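Local coordinates for protein Ufm1-specific protease (Caenorhabditis elegans, PDB 5EJJ) that cleaves the peptide bond after the C-terminal glycine of the ubiquitin-like modifier Ufm1, acting as a thiol protease that detaches it from target proteins, at residues A[43-47]-A[120-125]; A[93-98]-A[113-117]; A[134-138]-A[267-272]; A[398-402]-A[419-425]; A[467-473]-A[546-551]. One frame throughout, in Å; residues are numbered along the deposited sequence.

Contact 1 (A[43-47]-A[120-125])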
# COMPACT_ATOMS: atom_id res chain seq x y z
N ARG A 43 22.59 -4.28 8.63
CA ARG A 43 23.10 -3.19 7.80
C ARG A 43 22.88 -1.81 8.41
O ARG A 43 23.07 -0.80 7.74
CB ARG A 43 22.60 -3.26 6.36
CG ARG A 43 21.16 -3.00 6.16
CD ARG A 43 20.78 -3.37 4.74
NE ARG A 43 20.92 -2.28 3.79
CZ ARG A 43 20.12 -2.12 2.73
NH1 ARG A 43 19.14 -3.00 2.52
NH2 ARG A 43 20.29 -1.11 1.89
N LYS A 44 22.52 -1.79 9.68
CA LYS A 44 22.40 -0.57 10.46
C LYS A 44 21.60 0.49 9.73
O LYS A 44 22.06 1.63 9.57
CB LYS A 44 23.77 -0.06 10.86
CG LYS A 44 24.41 -0.93 11.90
CD LYS A 44 25.79 -0.43 12.26
CE LYS A 44 26.17 -0.82 13.69
NZ LYS A 44 26.55 -2.26 13.81
N GLN A 45 20.40 0.09 9.29
CA GLN A 45 19.52 0.93 8.49
C GLN A 45 18.13 1.03 9.12
O GLN A 45 17.44 0.04 9.22
CB GLN A 45 19.43 0.37 7.07
CG GLN A 45 18.63 1.23 6.14
CD GLN A 45 18.33 0.53 4.86
OE1 GLN A 45 18.03 -0.65 4.85
NE2 GLN A 45 18.40 1.26 3.76
N VAL A 46 17.72 2.21 9.56
CA VAL A 46 16.43 2.35 10.22
C VAL A 46 15.32 2.36 9.18
O VAL A 46 15.42 3.08 8.21
CB VAL A 46 16.37 3.66 11.04
CG1 VAL A 46 14.98 3.91 11.55
CG2 VAL A 46 17.35 3.60 12.20
N ILE A 47 14.26 1.59 9.35
CA ILE A 47 13.20 1.59 8.34
C ILE A 47 11.93 2.27 8.82
O ILE A 47 11.26 2.93 8.04
CB ILE A 47 12.88 0.17 7.84
CG1 ILE A 47 14.12 -0.49 7.27
CG2 ILE A 47 11.82 0.19 6.78
CD1 ILE A 47 14.68 0.24 6.12
N GLU A 120 19.20 9.67 4.73
CA GLU A 120 19.23 8.96 3.48
C GLU A 120 17.82 8.70 3.04
O GLU A 120 16.94 8.49 3.87
CB GLU A 120 19.98 7.65 3.66
CG GLU A 120 19.46 6.48 2.84
CD GLU A 120 20.47 5.33 2.81
OE1 GLU A 120 21.65 5.62 2.47
OE2 GLU A 120 20.08 4.16 3.14
N HIS A 121 17.58 8.74 1.73
CA HIS A 121 16.23 8.56 1.25
C HIS A 121 16.12 7.07 0.93
O HIS A 121 16.47 6.63 -0.15
CB HIS A 121 15.96 9.47 0.04
CG HIS A 121 14.60 9.28 -0.57
ND1 HIS A 121 13.44 9.22 0.18
CD2 HIS A 121 14.21 9.14 -1.86
CE1 HIS A 121 12.40 9.04 -0.62
NE2 HIS A 121 12.84 8.99 -1.87
N VAL A 122 15.69 6.30 1.93
CA VAL A 122 15.63 4.85 1.86
C VAL A 122 14.58 4.41 0.87
O VAL A 122 13.45 4.92 0.91
CB VAL A 122 15.23 4.27 3.22
CG1 VAL A 122 15.28 2.74 3.17
CG2 VAL A 122 16.11 4.84 4.33
N LEU A 123 14.95 3.45 0.01
CA LEU A 123 14.13 3.00 -1.12
C LEU A 123 13.57 1.60 -0.94
O LEU A 123 14.13 0.79 -0.20
CB LEU A 123 14.96 3.02 -2.40
CG LEU A 123 15.64 4.32 -2.84
CD1 LEU A 123 16.55 4.08 -4.02
CD2 LEU A 123 14.62 5.39 -3.16
N MET A 124 12.46 1.28 -1.63
CA MET A 124 11.96 -0.09 -1.63
C MET A 124 13.02 -0.98 -2.19
O MET A 124 13.92 -0.53 -2.88
CB MET A 124 10.69 -0.23 -2.46
CG MET A 124 9.47 -0.03 -1.62
SD MET A 124 8.01 0.16 -2.61
CE MET A 124 8.69 1.04 -4.02
N GLU A 125 12.91 -2.27 -1.91
CA GLU A 125 13.96 -3.19 -2.27
C GLU A 125 13.37 -4.57 -2.12
O GLU A 125 12.61 -4.80 -1.18
CB GLU A 125 15.09 -2.99 -1.29
CG GLU A 125 16.43 -3.46 -1.75
CD GLU A 125 17.52 -3.12 -0.74
OE1 GLU A 125 17.63 -1.93 -0.31
OE2 GLU A 125 18.25 -4.07 -0.35
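Arg43 and Glu125 reach for each other from opposite directions and form the salt bridge of this contact. NH1 of Arg43 stands 3.2 Å from OE2 and 3.4 Å from OE1 of Glu125, and both hydrogen bonds are weak. The guanidinium and carboxylate planes are turned 46° apart, with OE1 at the guanidinium edge and in its plane. Over one face of that guanidinium lies Gln45 OE1, which takes a hydrogen bond from Arg40.

The second polar link belongs to the Gln45 amide. CG stands opposite the backbone N (chi1 -175°) and the chain runs straight on, delivering NE2 to Glu120 OE2 in a weak bond of 3.4 Å. The two side chains cross at about a right angle, amide and carboxylate nearly perpendicular at 85°.

In the fold, residues 43-47 close the turn after strand 33-40 and begin strand 45-53 of the N-terminal MPN domain. A G1 beta bulge, with Lys44 and Gln45 set opposite Arg40, starts the strand, and the backbone of Lys44 and Val46 bonds to Phe5 in strand 4-6.

Apolar packing centres on the buried Val122. Its CG1 touches Ile47 CD1 at 3.9 Å and lies 3.5 Å from Gln45 NE2, so the valine methyl also abuts the amide nitrogen. CG2 points instead to the Val46 carbonyl, 4.3 Å from its O. Val122 N also makes a weak hydrogen bond to Asp7.

Contact 2 (A[93-98]-A[113-117])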
# COMPACT_ATOMS: atom_id res chain seq x y z
N PHE A 93 20.37 1.73 20.76
CA PHE A 93 20.61 3.18 20.80
C PHE A 93 19.35 3.96 21.15
O PHE A 93 18.24 3.40 21.17
CB PHE A 93 21.18 3.71 19.48
CG PHE A 93 20.25 3.55 18.32
CD1 PHE A 93 19.22 4.45 18.10
CD2 PHE A 93 20.41 2.50 17.43
CE1 PHE A 93 18.36 4.30 17.05
CE2 PHE A 93 19.56 2.34 16.35
CZ PHE A 93 18.53 3.24 16.16
N THR A 94 19.52 5.26 21.42
CA THR A 94 18.36 6.16 21.56
C THR A 94 18.50 7.41 20.69
O THR A 94 19.52 8.11 20.74
CB THR A 94 18.08 6.56 23.01
OG1 THR A 94 17.91 5.38 23.82
CG2 THR A 94 16.81 7.38 23.07
N LEU A 95 17.49 7.68 19.87
CA LEU A 95 17.49 8.93 19.12
C LEU A 95 17.20 10.07 20.09
O LEU A 95 16.32 9.97 20.97
CB LEU A 95 16.44 8.92 18.00
CG LEU A 95 16.56 7.90 16.86
CD1 LEU A 95 15.40 8.11 15.90
CD2 LEU A 95 17.88 8.04 16.15
N GLN A 96 17.97 11.15 19.96
CA GLN A 96 17.68 12.35 20.74
C GLN A 96 16.93 13.33 19.87
O GLN A 96 17.35 13.64 18.76
CB GLN A 96 18.96 12.95 21.29
CG GLN A 96 19.70 11.99 22.22
CD GLN A 96 18.84 11.56 23.40
OE1 GLN A 96 17.99 12.32 23.88
NE2 GLN A 96 19.06 10.34 23.87
N LEU A 97 15.78 13.78 20.35
CA LEU A 97 14.90 14.59 19.53
C LEU A 97 14.36 15.78 20.30
O LEU A 97 14.30 15.76 21.53
CB LEU A 97 13.71 13.75 19.06
CG LEU A 97 13.95 12.53 18.17
CD1 LEU A 97 12.60 11.99 17.71
CD2 LEU A 97 14.83 12.89 16.99
N THR A 98 13.98 16.82 19.57
CA THR A 98 13.36 17.99 20.16
C THR A 98 12.07 18.27 19.40
O THR A 98 11.94 17.84 18.24
CB THR A 98 14.25 19.22 20.04
OG1 THR A 98 14.14 19.76 18.72
CG2 THR A 98 15.71 18.85 20.33
N MET A 113 22.43 16.35 16.89
CA MET A 113 22.01 15.68 18.10
C MET A 113 22.28 14.17 18.07
O MET A 113 22.19 13.50 19.11
CB MET A 113 20.53 15.95 18.31
CG MET A 113 20.15 16.11 19.74
SD MET A 113 19.52 17.77 19.97
CE MET A 113 21.01 18.71 19.61
N ASN A 114 22.60 13.63 16.89
CA ASN A 114 22.73 12.17 16.70
C ASN A 114 23.90 11.76 15.79
O ASN A 114 23.69 11.29 14.66
CB ASN A 114 21.39 11.55 16.23
CG ASN A 114 20.21 11.91 17.15
OD1 ASN A 114 19.93 11.22 18.15
ND2 ASN A 114 19.52 13.00 16.82
N VAL A 115 25.12 11.91 16.31
CA VAL A 115 26.33 11.85 15.48
C VAL A 115 26.53 10.57 14.65
O VAL A 115 27.11 10.62 13.56
CB VAL A 115 27.64 12.18 16.28
CG1 VAL A 115 27.46 13.43 17.09
CG2 VAL A 115 28.03 11.04 17.18
N MET A 116 26.05 9.43 15.14
CA MET A 116 26.30 8.22 14.38
C MET A 116 25.29 7.97 13.26
O MET A 116 25.47 7.05 12.46
CB MET A 116 26.52 6.99 15.28
CG MET A 116 25.38 6.58 16.17
SD MET A 116 25.68 4.90 16.82
CE MET A 116 24.48 4.81 18.15
N PHE A 117 24.27 8.82 13.15
CA PHE A 117 23.30 8.66 12.07
C PHE A 117 23.56 9.49 10.83
O PHE A 117 24.10 10.58 10.92
CB PHE A 117 21.89 8.92 12.59
CG PHE A 117 21.41 7.85 13.49
CD1 PHE A 117 21.86 7.80 14.80
CD2 PHE A 117 20.57 6.86 13.03
CE1 PHE A 117 21.45 6.80 15.64
CE2 PHE A 117 20.15 5.85 13.87
CZ PHE A 117 20.59 5.81 15.18
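Phe93 holds CG between its backbone N and carbonyl carbon (chi1 64°), presenting a ring face to Phe117, while Asn114 sets CG opposite its carbonyl carbon (chi1 -54°) and pushes its amide against Gln96. The result is an asparagine that pairs with strand 94-97, the outermost strand of the MPN-domain sheet within the chain, much as a neighbouring strand would.

Gln96 N donates to Asn114 OD1 at 2.7 Å, and Asn114 ND2 donates back to Gln96 O at 3.0 Å. Both bonds are nearly straight and each uses a lone pair in the plane of its carbonyl, which fixes the rotation of the amide. ND2 has a second partner in Phe110 O of helix 107-113, so this buried amide also ties the strand to the helix. Next to it, Met113 CG lies along Gln96 CB at 3.7 Å.

A type I turn from Asn114 to Phe117 then brings the aromatic side into place. Phe117 drives its edge into the Phe93 face in a T-shaped pair, centroids 4.8 Å apart and planes at 71°, and Trp4 meets both rings. Met116 CE touches Phe93 CB at 3.7 Å. Over the Phe117 face sits a CH-pi contact, Leu95 CD2 lying 3.8 Å from the ring centroid.

Contact 3 (A[134-138]-A[267-272])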
# COMPACT_ATOMS: atom_id res chain seq x y z
N GLY A 134 -2.38 -22.48 7.10
CA GLY A 134 -3.52 -22.62 7.99
C GLY A 134 -3.12 -23.30 9.26
O GLY A 134 -2.16 -24.07 9.28
N TYR A 135 -3.83 -23.03 10.35
CA TYR A 135 -3.60 -23.81 11.56
C TYR A 135 -4.85 -23.86 12.41
O TYR A 135 -5.81 -23.14 12.17
CB TYR A 135 -2.39 -23.29 12.36
CG TYR A 135 -2.36 -21.80 12.53
CD1 TYR A 135 -1.77 -20.98 11.57
CD2 TYR A 135 -2.92 -21.20 13.65
CE1 TYR A 135 -1.75 -19.63 11.73
CE2 TYR A 135 -2.88 -19.83 13.82
CZ TYR A 135 -2.31 -19.06 12.85
OH TYR A 135 -2.27 -17.70 12.99
N GLU A 136 -4.84 -24.75 13.40
CA GLU A 136 -6.00 -24.92 14.25
C GLU A 136 -5.63 -24.80 15.73
O GLU A 136 -4.58 -25.27 16.17
CB GLU A 136 -6.63 -26.27 13.94
CG GLU A 136 -7.82 -26.62 14.80
CD GLU A 136 -8.35 -28.00 14.45
OE1 GLU A 136 -7.52 -28.95 14.38
OE2 GLU A 136 -9.58 -28.12 14.23
N TRP A 137 -6.49 -24.12 16.48
CA TRP A 137 -6.23 -23.77 17.88
C TRP A 137 -7.41 -24.14 18.74
O TRP A 137 -8.55 -23.81 18.41
CB TRP A 137 -6.04 -22.27 18.02
CG TRP A 137 -4.69 -21.84 17.74
CD1 TRP A 137 -3.66 -22.63 17.36
CD2 TRP A 137 -4.19 -20.51 17.82
NE1 TRP A 137 -2.53 -21.88 17.20
CE2 TRP A 137 -2.81 -20.57 17.47
CE3 TRP A 137 -4.75 -19.27 18.15
CZ2 TRP A 137 -1.98 -19.43 17.45
CZ3 TRP A 137 -3.92 -18.14 18.13
CH2 TRP A 137 -2.54 -18.23 17.79
N SER A 138 -7.13 -24.80 19.86
CA SER A 138 -8.18 -25.19 20.78
C SER A 138 -8.13 -24.39 22.07
O SER A 138 -7.09 -24.33 22.73
CB SER A 138 -8.11 -26.68 21.06
OG SER A 138 -8.90 -27.38 20.12
N ARG A 267 2.95 -13.60 12.13
CA ARG A 267 1.54 -13.68 11.80
C ARG A 267 0.74 -14.43 12.87
O ARG A 267 -0.40 -14.08 13.14
CB ARG A 267 1.35 -14.38 10.47
CG ARG A 267 1.70 -13.57 9.27
CD ARG A 267 0.50 -12.80 8.82
NE ARG A 267 0.84 -11.98 7.66
CZ ARG A 267 0.03 -11.10 7.10
NH1 ARG A 267 -1.19 -10.89 7.59
NH2 ARG A 267 0.45 -10.41 6.04
N ALA A 268 1.32 -15.48 13.43
CA ALA A 268 0.64 -16.23 14.49
C ALA A 268 0.51 -15.35 15.74
O ALA A 268 -0.58 -15.20 16.27
CB ALA A 268 1.34 -17.51 14.81
N ASN A 269 1.61 -14.75 16.17
CA ASN A 269 1.57 -13.83 17.29
C ASN A 269 0.58 -12.69 17.08
O ASN A 269 -0.10 -12.26 18.01
CB ASN A 269 2.96 -13.26 17.54
CG ASN A 269 3.98 -14.33 17.90
OD1 ASN A 269 3.63 -15.41 18.40
ND2 ASN A 269 5.26 -14.04 17.65
N ASN A 270 0.49 -12.20 15.85
CA ASN A 270 -0.45 -11.14 15.52
C ASN A 270 -1.88 -11.61 15.69
O ASN A 270 -2.71 -10.86 16.20
CB ASN A 270 -0.24 -10.65 14.10
CG ASN A 270 -0.68 -9.20 13.91
OD1 ASN A 270 -1.83 -8.92 13.52
ND2 ASN A 270 0.22 -8.27 14.20
N THR A 271 -2.18 -12.83 15.24
CA THR A 271 -3.51 -13.44 15.36
C THR A 271 -3.85 -13.63 16.83
O THR A 271 -4.97 -13.38 17.27
CB THR A 271 -3.56 -14.82 14.71
OG1 THR A 271 -3.30 -14.70 13.31
CG2 THR A 271 -4.92 -15.49 14.94
N MET A 272 -2.85 -14.10 17.56
CA MET A 272 -2.94 -14.31 18.99
C MET A 272 -3.34 -13.01 19.66
O MET A 272 -4.33 -12.95 20.39
CB MET A 272 -1.59 -14.80 19.50
CG MET A 272 -1.51 -15.02 21.02
SD MET A 272 -0.46 -13.86 21.95
CE MET A 272 -1.74 -12.84 22.69
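The Arg267 carbonyl oxygen, beside the hydroxyl of Tyr135, is gripped twice by Thr271: Thr271 N and Thr271 OG1 each donate to Arg267 O at 3.0 Å, from opposite faces of the carbonyl plane. The hydroxyl bond is the ordinary way in which a helical threonine satisfies itself on the preceding turn. Thr271 belongs to the long helix 253-280, which packs over the face of the five-stranded mixed sheet through strand 127-139. The local axes run 11.5 Å apart with 42° between their directions.

Thr271 has OG1 opposite its carbonyl carbon (chi1 -63°), which folds the hydroxyl back along the helix and directs CG2 toward the sheet. Tyr135 comes to meet it from the strand: OH lies 3.2 Å from Thr271 OG1, near the plane of the tyrosine ring, and 3.6 Å from Ala268 CA. A valine in place of Thr271 would probably leave Arg267 O with the backbone N as its one grip from this residue, and Tyr135 OH facing a methyl instead of a hydroxyl. Farther out, the Arg267 side chain turns away to bond Gln305 and Ala291 O.

Trp137, two residues along the strand, fills the other half of the interface. Tyr135 CE2 lies over one face of its indole, and Val148, Ala151 and Leu155 of helix 144-156 touch the same side chain, which is thus wedged between two helices. Met272 CB meets the edge of its six-membered ring, 3.9 Å from Trp137 CH2, and Ala268 O is equally far from that atom.

Contact 4 (A[398-402]-A[419-425])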
# COMPACT_ATOMS: atom_id res chain seq x y z
N TYR A 398 -16.63 5.40 -20.97
CA TYR A 398 -17.00 4.38 -19.99
C TYR A 398 -15.75 3.89 -19.28
O TYR A 398 -15.71 3.75 -18.06
CB TYR A 398 -17.64 3.18 -20.68
CG TYR A 398 -19.07 3.37 -21.11
CD1 TYR A 398 -19.40 3.55 -22.44
CD2 TYR A 398 -20.10 3.33 -20.17
CE1 TYR A 398 -20.70 3.71 -22.83
CE2 TYR A 398 -21.41 3.48 -20.55
CZ TYR A 398 -21.71 3.68 -21.88
OH TYR A 398 -23.01 3.84 -22.28
N ARG A 399 -14.73 3.63 -20.08
CA ARG A 399 -13.46 3.14 -19.60
C ARG A 399 -12.84 4.12 -18.60
O ARG A 399 -12.36 3.70 -17.54
CB ARG A 399 -12.52 2.87 -20.77
CG ARG A 399 -13.07 1.83 -21.75
CD ARG A 399 -13.78 0.73 -20.98
NE ARG A 399 -13.96 -0.50 -21.74
CZ ARG A 399 -14.17 -1.69 -21.19
NH1 ARG A 399 -14.22 -1.81 -19.87
NH2 ARG A 399 -14.32 -2.76 -21.96
N SER A 400 -12.85 5.41 -18.94
CA SER A 400 -12.33 6.43 -18.03
C SER A 400 -13.16 6.48 -16.77
O SER A 400 -12.64 6.78 -15.69
CB SER A 400 -12.33 7.81 -18.68
OG SER A 400 -11.21 7.93 -19.52
N PHE A 401 -14.44 6.19 -16.91
CA PHE A 401 -15.32 6.14 -15.76
C PHE A 401 -14.87 4.99 -14.87
O PHE A 401 -14.82 5.11 -13.65
CB PHE A 401 -16.76 5.92 -16.19
CG PHE A 401 -17.67 5.62 -15.06
CD1 PHE A 401 -18.16 6.64 -14.27
CD2 PHE A 401 -18.01 4.32 -14.78
CE1 PHE A 401 -19.01 6.38 -13.22
CE2 PHE A 401 -18.86 4.05 -13.72
CZ PHE A 401 -19.36 5.09 -12.93
N GLN A 402 -14.56 3.87 -15.51
CA GLN A 402 -14.11 2.67 -14.81
C GLN A 402 -12.78 2.89 -14.08
O GLN A 402 -12.63 2.52 -12.91
CB GLN A 402 -14.05 1.49 -15.79
CG GLN A 402 -15.42 0.92 -16.14
CD GLN A 402 -15.33 -0.27 -17.07
OE1 GLN A 402 -14.39 -0.37 -17.86
NE2 GLN A 402 -16.30 -1.18 -16.98
N PRO A 419 -18.45 -0.96 -12.31
CA PRO A 419 -19.61 -1.32 -13.14
C PRO A 419 -19.29 -1.61 -14.61
O PRO A 419 -18.29 -1.16 -15.16
CB PRO A 419 -20.54 -0.10 -13.00
CG PRO A 419 -20.10 0.57 -11.70
CD PRO A 419 -18.62 0.37 -11.68
N SER A 420 -20.16 -2.41 -15.22
CA SER A 420 -20.11 -2.73 -16.64
C SER A 420 -20.84 -1.63 -17.39
O SER A 420 -21.60 -0.87 -16.79
CB SER A 420 -20.83 -4.05 -16.90
OG SER A 420 -22.15 -4.01 -16.36
N HIS A 421 -20.61 -1.55 -18.70
CA HIS A 421 -21.32 -0.58 -19.53
C HIS A 421 -22.80 -0.65 -19.22
O HIS A 421 -23.39 0.36 -18.82
CB HIS A 421 -21.11 -0.83 -21.01
CG HIS A 421 -19.68 -0.94 -21.42
ND1 HIS A 421 -18.89 -2.02 -21.08
CD2 HIS A 421 -18.90 -0.12 -22.16
CE1 HIS A 421 -17.68 -1.86 -21.59
NE2 HIS A 421 -17.66 -0.71 -22.25
N ARG A 422 -23.38 -1.84 -19.36
CA ARG A 422 -24.83 -2.00 -19.22
C ARG A 422 -25.32 -1.45 -17.90
O ARG A 422 -26.41 -0.89 -17.80
CB ARG A 422 -25.25 -3.47 -19.37
CG ARG A 422 -26.74 -3.73 -19.10
CD ARG A 422 -27.25 -4.93 -19.88
NE ARG A 422 -28.71 -4.94 -20.01
CZ ARG A 422 -29.39 -4.23 -20.92
NH1 ARG A 422 -28.75 -3.44 -21.78
NH2 ARG A 422 -30.71 -4.31 -20.96
N GLU A 423 -24.47 -1.60 -16.89
CA GLU A 423 -24.83 -1.20 -15.54
C GLU A 423 -24.74 0.31 -15.36
O GLU A 423 -25.47 0.90 -14.54
CB GLU A 423 -23.93 -1.91 -14.55
CG GLU A 423 -24.43 -1.86 -13.13
CD GLU A 423 -23.89 -2.98 -12.30
OE1 GLU A 423 -23.02 -3.73 -12.83
OE2 GLU A 423 -24.34 -3.13 -11.15
N ILE A 424 -23.83 0.93 -16.11
CA ILE A 424 -23.68 2.38 -16.12
C ILE A 424 -24.88 2.96 -16.85
O ILE A 424 -25.57 3.86 -16.33
CB ILE A 424 -22.38 2.84 -16.84
CG1 ILE A 424 -21.15 2.20 -16.19
CG2 ILE A 424 -22.24 4.36 -16.81
CD1 ILE A 424 -19.88 2.40 -16.98
N GLN A 425 -25.13 2.44 -18.05
CA GLN A 425 -26.30 2.77 -18.86
C GLN A 425 -27.58 2.83 -18.01
O GLN A 425 -28.29 3.84 -18.02
CB GLN A 425 -26.43 1.79 -20.02
CG GLN A 425 -25.35 2.01 -21.06
CD GLN A 425 -25.15 0.84 -22.00
OE1 GLN A 425 -25.85 -0.16 -21.90
NE2 GLN A 425 -24.19 0.97 -22.92
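Ile424 runs alongside Tyr398 and Phe401 in the opposite sense and makes the buried side of this contact. It joins helix 396-409, which starts at the inferred active-site Cys396, as the central helix of papain-like proteases does, to the short helix 421-425 lying across it. The local axes are 11.1 Å apart and at 92°. Ile424 CD1 touches both rings, reaching Phe401 CD2 at 3.5 Å and meeting the edge of Tyr398.

Polar groups line the neighbouring buried flank. Gln402 NE2 donates to Pro419 O at 2.7 Å, in both the amide and the carbonyl planes. His421 CD2 lies over one face of the Tyr398 ring, 3.6 Å from Tyr398 CG, and His421 CE1 over the centre of the Arg399 guanidinium, 3.5 Å from Arg399 CZ, with the planes 77° apart. Arg399 NE makes a salt bridge to Asp391.

The looser side holds the partly exposed Gln425, whose CG, opposite its carbonyl carbon (chi1 -71°), starts an extended chain that carries the amide to the tyrosine hydroxyl. Its OE1 is hydrogen-bonded to Ser441 OG, and Tyr398 OH is also bonded to Gln443 O. In the plane of its amide, Gln425 NE2 donates to Tyr398 OH at 3.2 Å.

Contact 5 (A[467-473]-A[546-551])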
# COMPACT_ATOMS: atom_id res chain seq x y z
N THR A 467 -13.96 24.64 -20.77
CA THR A 467 -12.92 25.24 -21.59
C THR A 467 -13.42 25.56 -23.00
O THR A 467 -14.14 24.76 -23.59
CB THR A 467 -11.72 24.26 -21.63
OG1 THR A 467 -10.88 24.48 -20.49
CG2 THR A 467 -10.93 24.41 -22.89
N ASN A 468 -13.04 26.72 -23.54
CA ASN A 468 -13.41 27.11 -24.91
C ASN A 468 -12.51 26.51 -25.98
O ASN A 468 -12.96 26.25 -27.09
CB ASN A 468 -13.46 28.64 -25.08
CG ASN A 468 -14.57 29.31 -24.24
OD1 ASN A 468 -14.70 30.53 -24.23
ND2 ASN A 468 -15.35 28.50 -23.54
N SER A 469 -11.24 26.31 -25.65
CA SER A 469 -10.27 25.82 -26.64
C SER A 469 -9.26 24.84 -26.05
O SER A 469 -8.88 24.95 -24.89
CB SER A 469 -9.51 27.00 -27.26
OG SER A 469 -8.40 26.57 -28.04
N GLY A 470 -8.79 23.91 -26.87
CA GLY A 470 -7.75 22.98 -26.46
C GLY A 470 -6.53 23.65 -25.87
O GLY A 470 -5.85 23.09 -25.01
N ALA A 471 -6.23 24.86 -26.33
CA ALA A 471 -5.11 25.60 -25.76
C ALA A 471 -5.60 26.59 -24.71
O ALA A 471 -4.97 27.62 -24.48
CB ALA A 471 -4.32 26.31 -26.85
N GLU A 472 -6.72 26.28 -24.08
CA GLU A 472 -7.13 26.98 -22.87
C GLU A 472 -7.10 25.98 -21.70
O GLU A 472 -7.37 26.34 -20.55
CB GLU A 472 -8.52 27.60 -23.01
CG GLU A 472 -8.81 28.66 -21.96
CD GLU A 472 -10.22 28.56 -21.36
OE1 GLU A 472 -11.17 29.10 -21.99
OE2 GLU A 472 -10.37 27.96 -20.27
N VAL A 473 -6.77 24.73 -22.01
CA VAL A 473 -6.59 23.72 -20.98
C VAL A 473 -5.44 24.23 -20.12
O VAL A 473 -5.52 24.25 -18.89
CB VAL A 473 -6.23 22.33 -21.59
CG1 VAL A 473 -5.87 21.34 -20.50
CG2 VAL A 473 -7.39 21.79 -22.40
N TRP A 546 -4.18 18.79 -27.10
CA TRP A 546 -5.59 19.16 -27.12
C TRP A 546 -5.96 20.01 -28.35
O TRP A 546 -5.30 21.02 -28.63
CB TRP A 546 -5.94 19.91 -25.83
CG TRP A 546 -5.42 19.27 -24.57
CD1 TRP A 546 -4.60 19.84 -23.64
CD2 TRP A 546 -5.70 17.95 -24.09
NE1 TRP A 546 -4.35 18.96 -22.62
CE2 TRP A 546 -5.00 17.79 -22.88
CE3 TRP A 546 -6.46 16.88 -24.57
CZ2 TRP A 546 -5.06 16.61 -22.14
CZ3 TRP A 546 -6.51 15.72 -23.84
CH2 TRP A 546 -5.81 15.59 -22.65
N SER A 547 -7.01 19.60 -29.07
CA SER A 547 -7.48 20.33 -30.26
C SER A 547 -7.91 21.76 -29.93
O SER A 547 -8.81 21.98 -29.11
CB SER A 547 -8.62 19.56 -30.95
OG SER A 547 -8.95 20.11 -32.22
N LYS A 548 -7.27 22.73 -30.59
CA LYS A 548 -7.46 24.14 -30.28
C LYS A 548 -8.78 24.68 -30.83
O LYS A 548 -9.27 25.72 -30.39
CB LYS A 548 -6.30 24.96 -30.85
CG LYS A 548 -4.97 24.22 -30.91
CD LYS A 548 -4.43 24.17 -32.34
CE LYS A 548 -5.43 23.55 -33.32
NZ LYS A 548 -5.75 22.12 -33.01
N ASP A 549 -9.34 23.96 -31.80
CA ASP A 549 -10.55 24.41 -32.48
C ASP A 549 -11.79 24.14 -31.61
O ASP A 549 -12.81 24.82 -31.74
CB ASP A 549 -10.69 23.70 -33.83
CG ASP A 549 -9.33 23.45 -34.51
OD1 ASP A 549 -8.43 24.31 -34.39
OD2 ASP A 549 -9.17 22.38 -35.16
N HIS A 550 -11.66 23.17 -30.71
CA HIS A 550 -12.79 22.62 -29.97
C HIS A 550 -12.84 22.99 -28.48
O HIS A 550 -11.89 23.56 -27.95
CB HIS A 550 -12.75 21.11 -30.07
CG HIS A 550 -12.97 20.60 -31.46
ND1 HIS A 550 -11.93 20.22 -32.28
CD2 HIS A 550 -14.10 20.41 -32.17
CE1 HIS A 550 -12.42 19.82 -33.44
NE2 HIS A 550 -13.74 19.92 -33.39
N PHE A 551 -13.95 22.65 -27.83
CA PHE A 551 -14.13 22.97 -26.41
C PHE A 551 -14.05 21.72 -25.55
O PHE A 551 -14.52 20.67 -25.95
CB PHE A 551 -15.45 23.74 -26.17
CG PHE A 551 -16.66 22.86 -26.02
CD1 PHE A 551 -17.44 22.55 -27.12
CD2 PHE A 551 -17.04 22.37 -24.77
CE1 PHE A 551 -18.57 21.74 -26.97
CE2 PHE A 551 -18.15 21.55 -24.62
CZ PHE A 551 -18.92 21.25 -25.71
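Gly470 lies so close against residues 546-548 that a CB on it would run into Ser547 O, the oxygen to which Gly470 N donates weakly at 3.0 Å. Beside it Ser469 works both ways: its OG donates to Lys548 O at 2.6 Å and accepts from Ala471 N at 3.2 Å, an ST turn and a bridge between two loops at once. OG opposite the backbone N (chi1 170°) sends it across to the other loop. With an alanine in place of Ser469, Lys548 O would probably lose this donor and Ala471 N its acceptor, and the turn would be freer to move.

CA-H...O contacts add to this, with Ser469 CA 3.1 Å from His550 O. Thr467 O lies at the edge of the Phe551 ring, in its plane, and strands 462-467 and 552-557 pair just beyond, Thr467 bonding Tyr552.

The apolar end is a CH-pi contact in the C78 peptidase domain. Val473 CG2 lies over the Trp546 five-membered ring, 4.0 Å from its centroid, and Phe516 meets that indole edge-to-face. The polar link thus rests on backbone carbonyls, one serine hydroxyl and a weak Gly470 bond, with no salt bridge across the loops.

From the N terminus, contact 1 closes the first long loop, 43-47 to 120-125, and contact 2, 93-98 with 113-117, nests inside it. The two touch where Val46 CG2 packs on Phe117 and Phe93, and both reach the MPN-domain sheet, at its two outermost strands. The others follow in series, none crossing. Contact 3 closes a long loop from strand 127-139 of the second sheet to helix 253-280. Contacts 4 and 5 lie in the C78 peptidase range, centres about 26 Å apart: contact 4 closes a short loop between two helices beside the inferred catalytic cysteine, and contact 5 closes the run from 473 to 546, joining loops at paired strands.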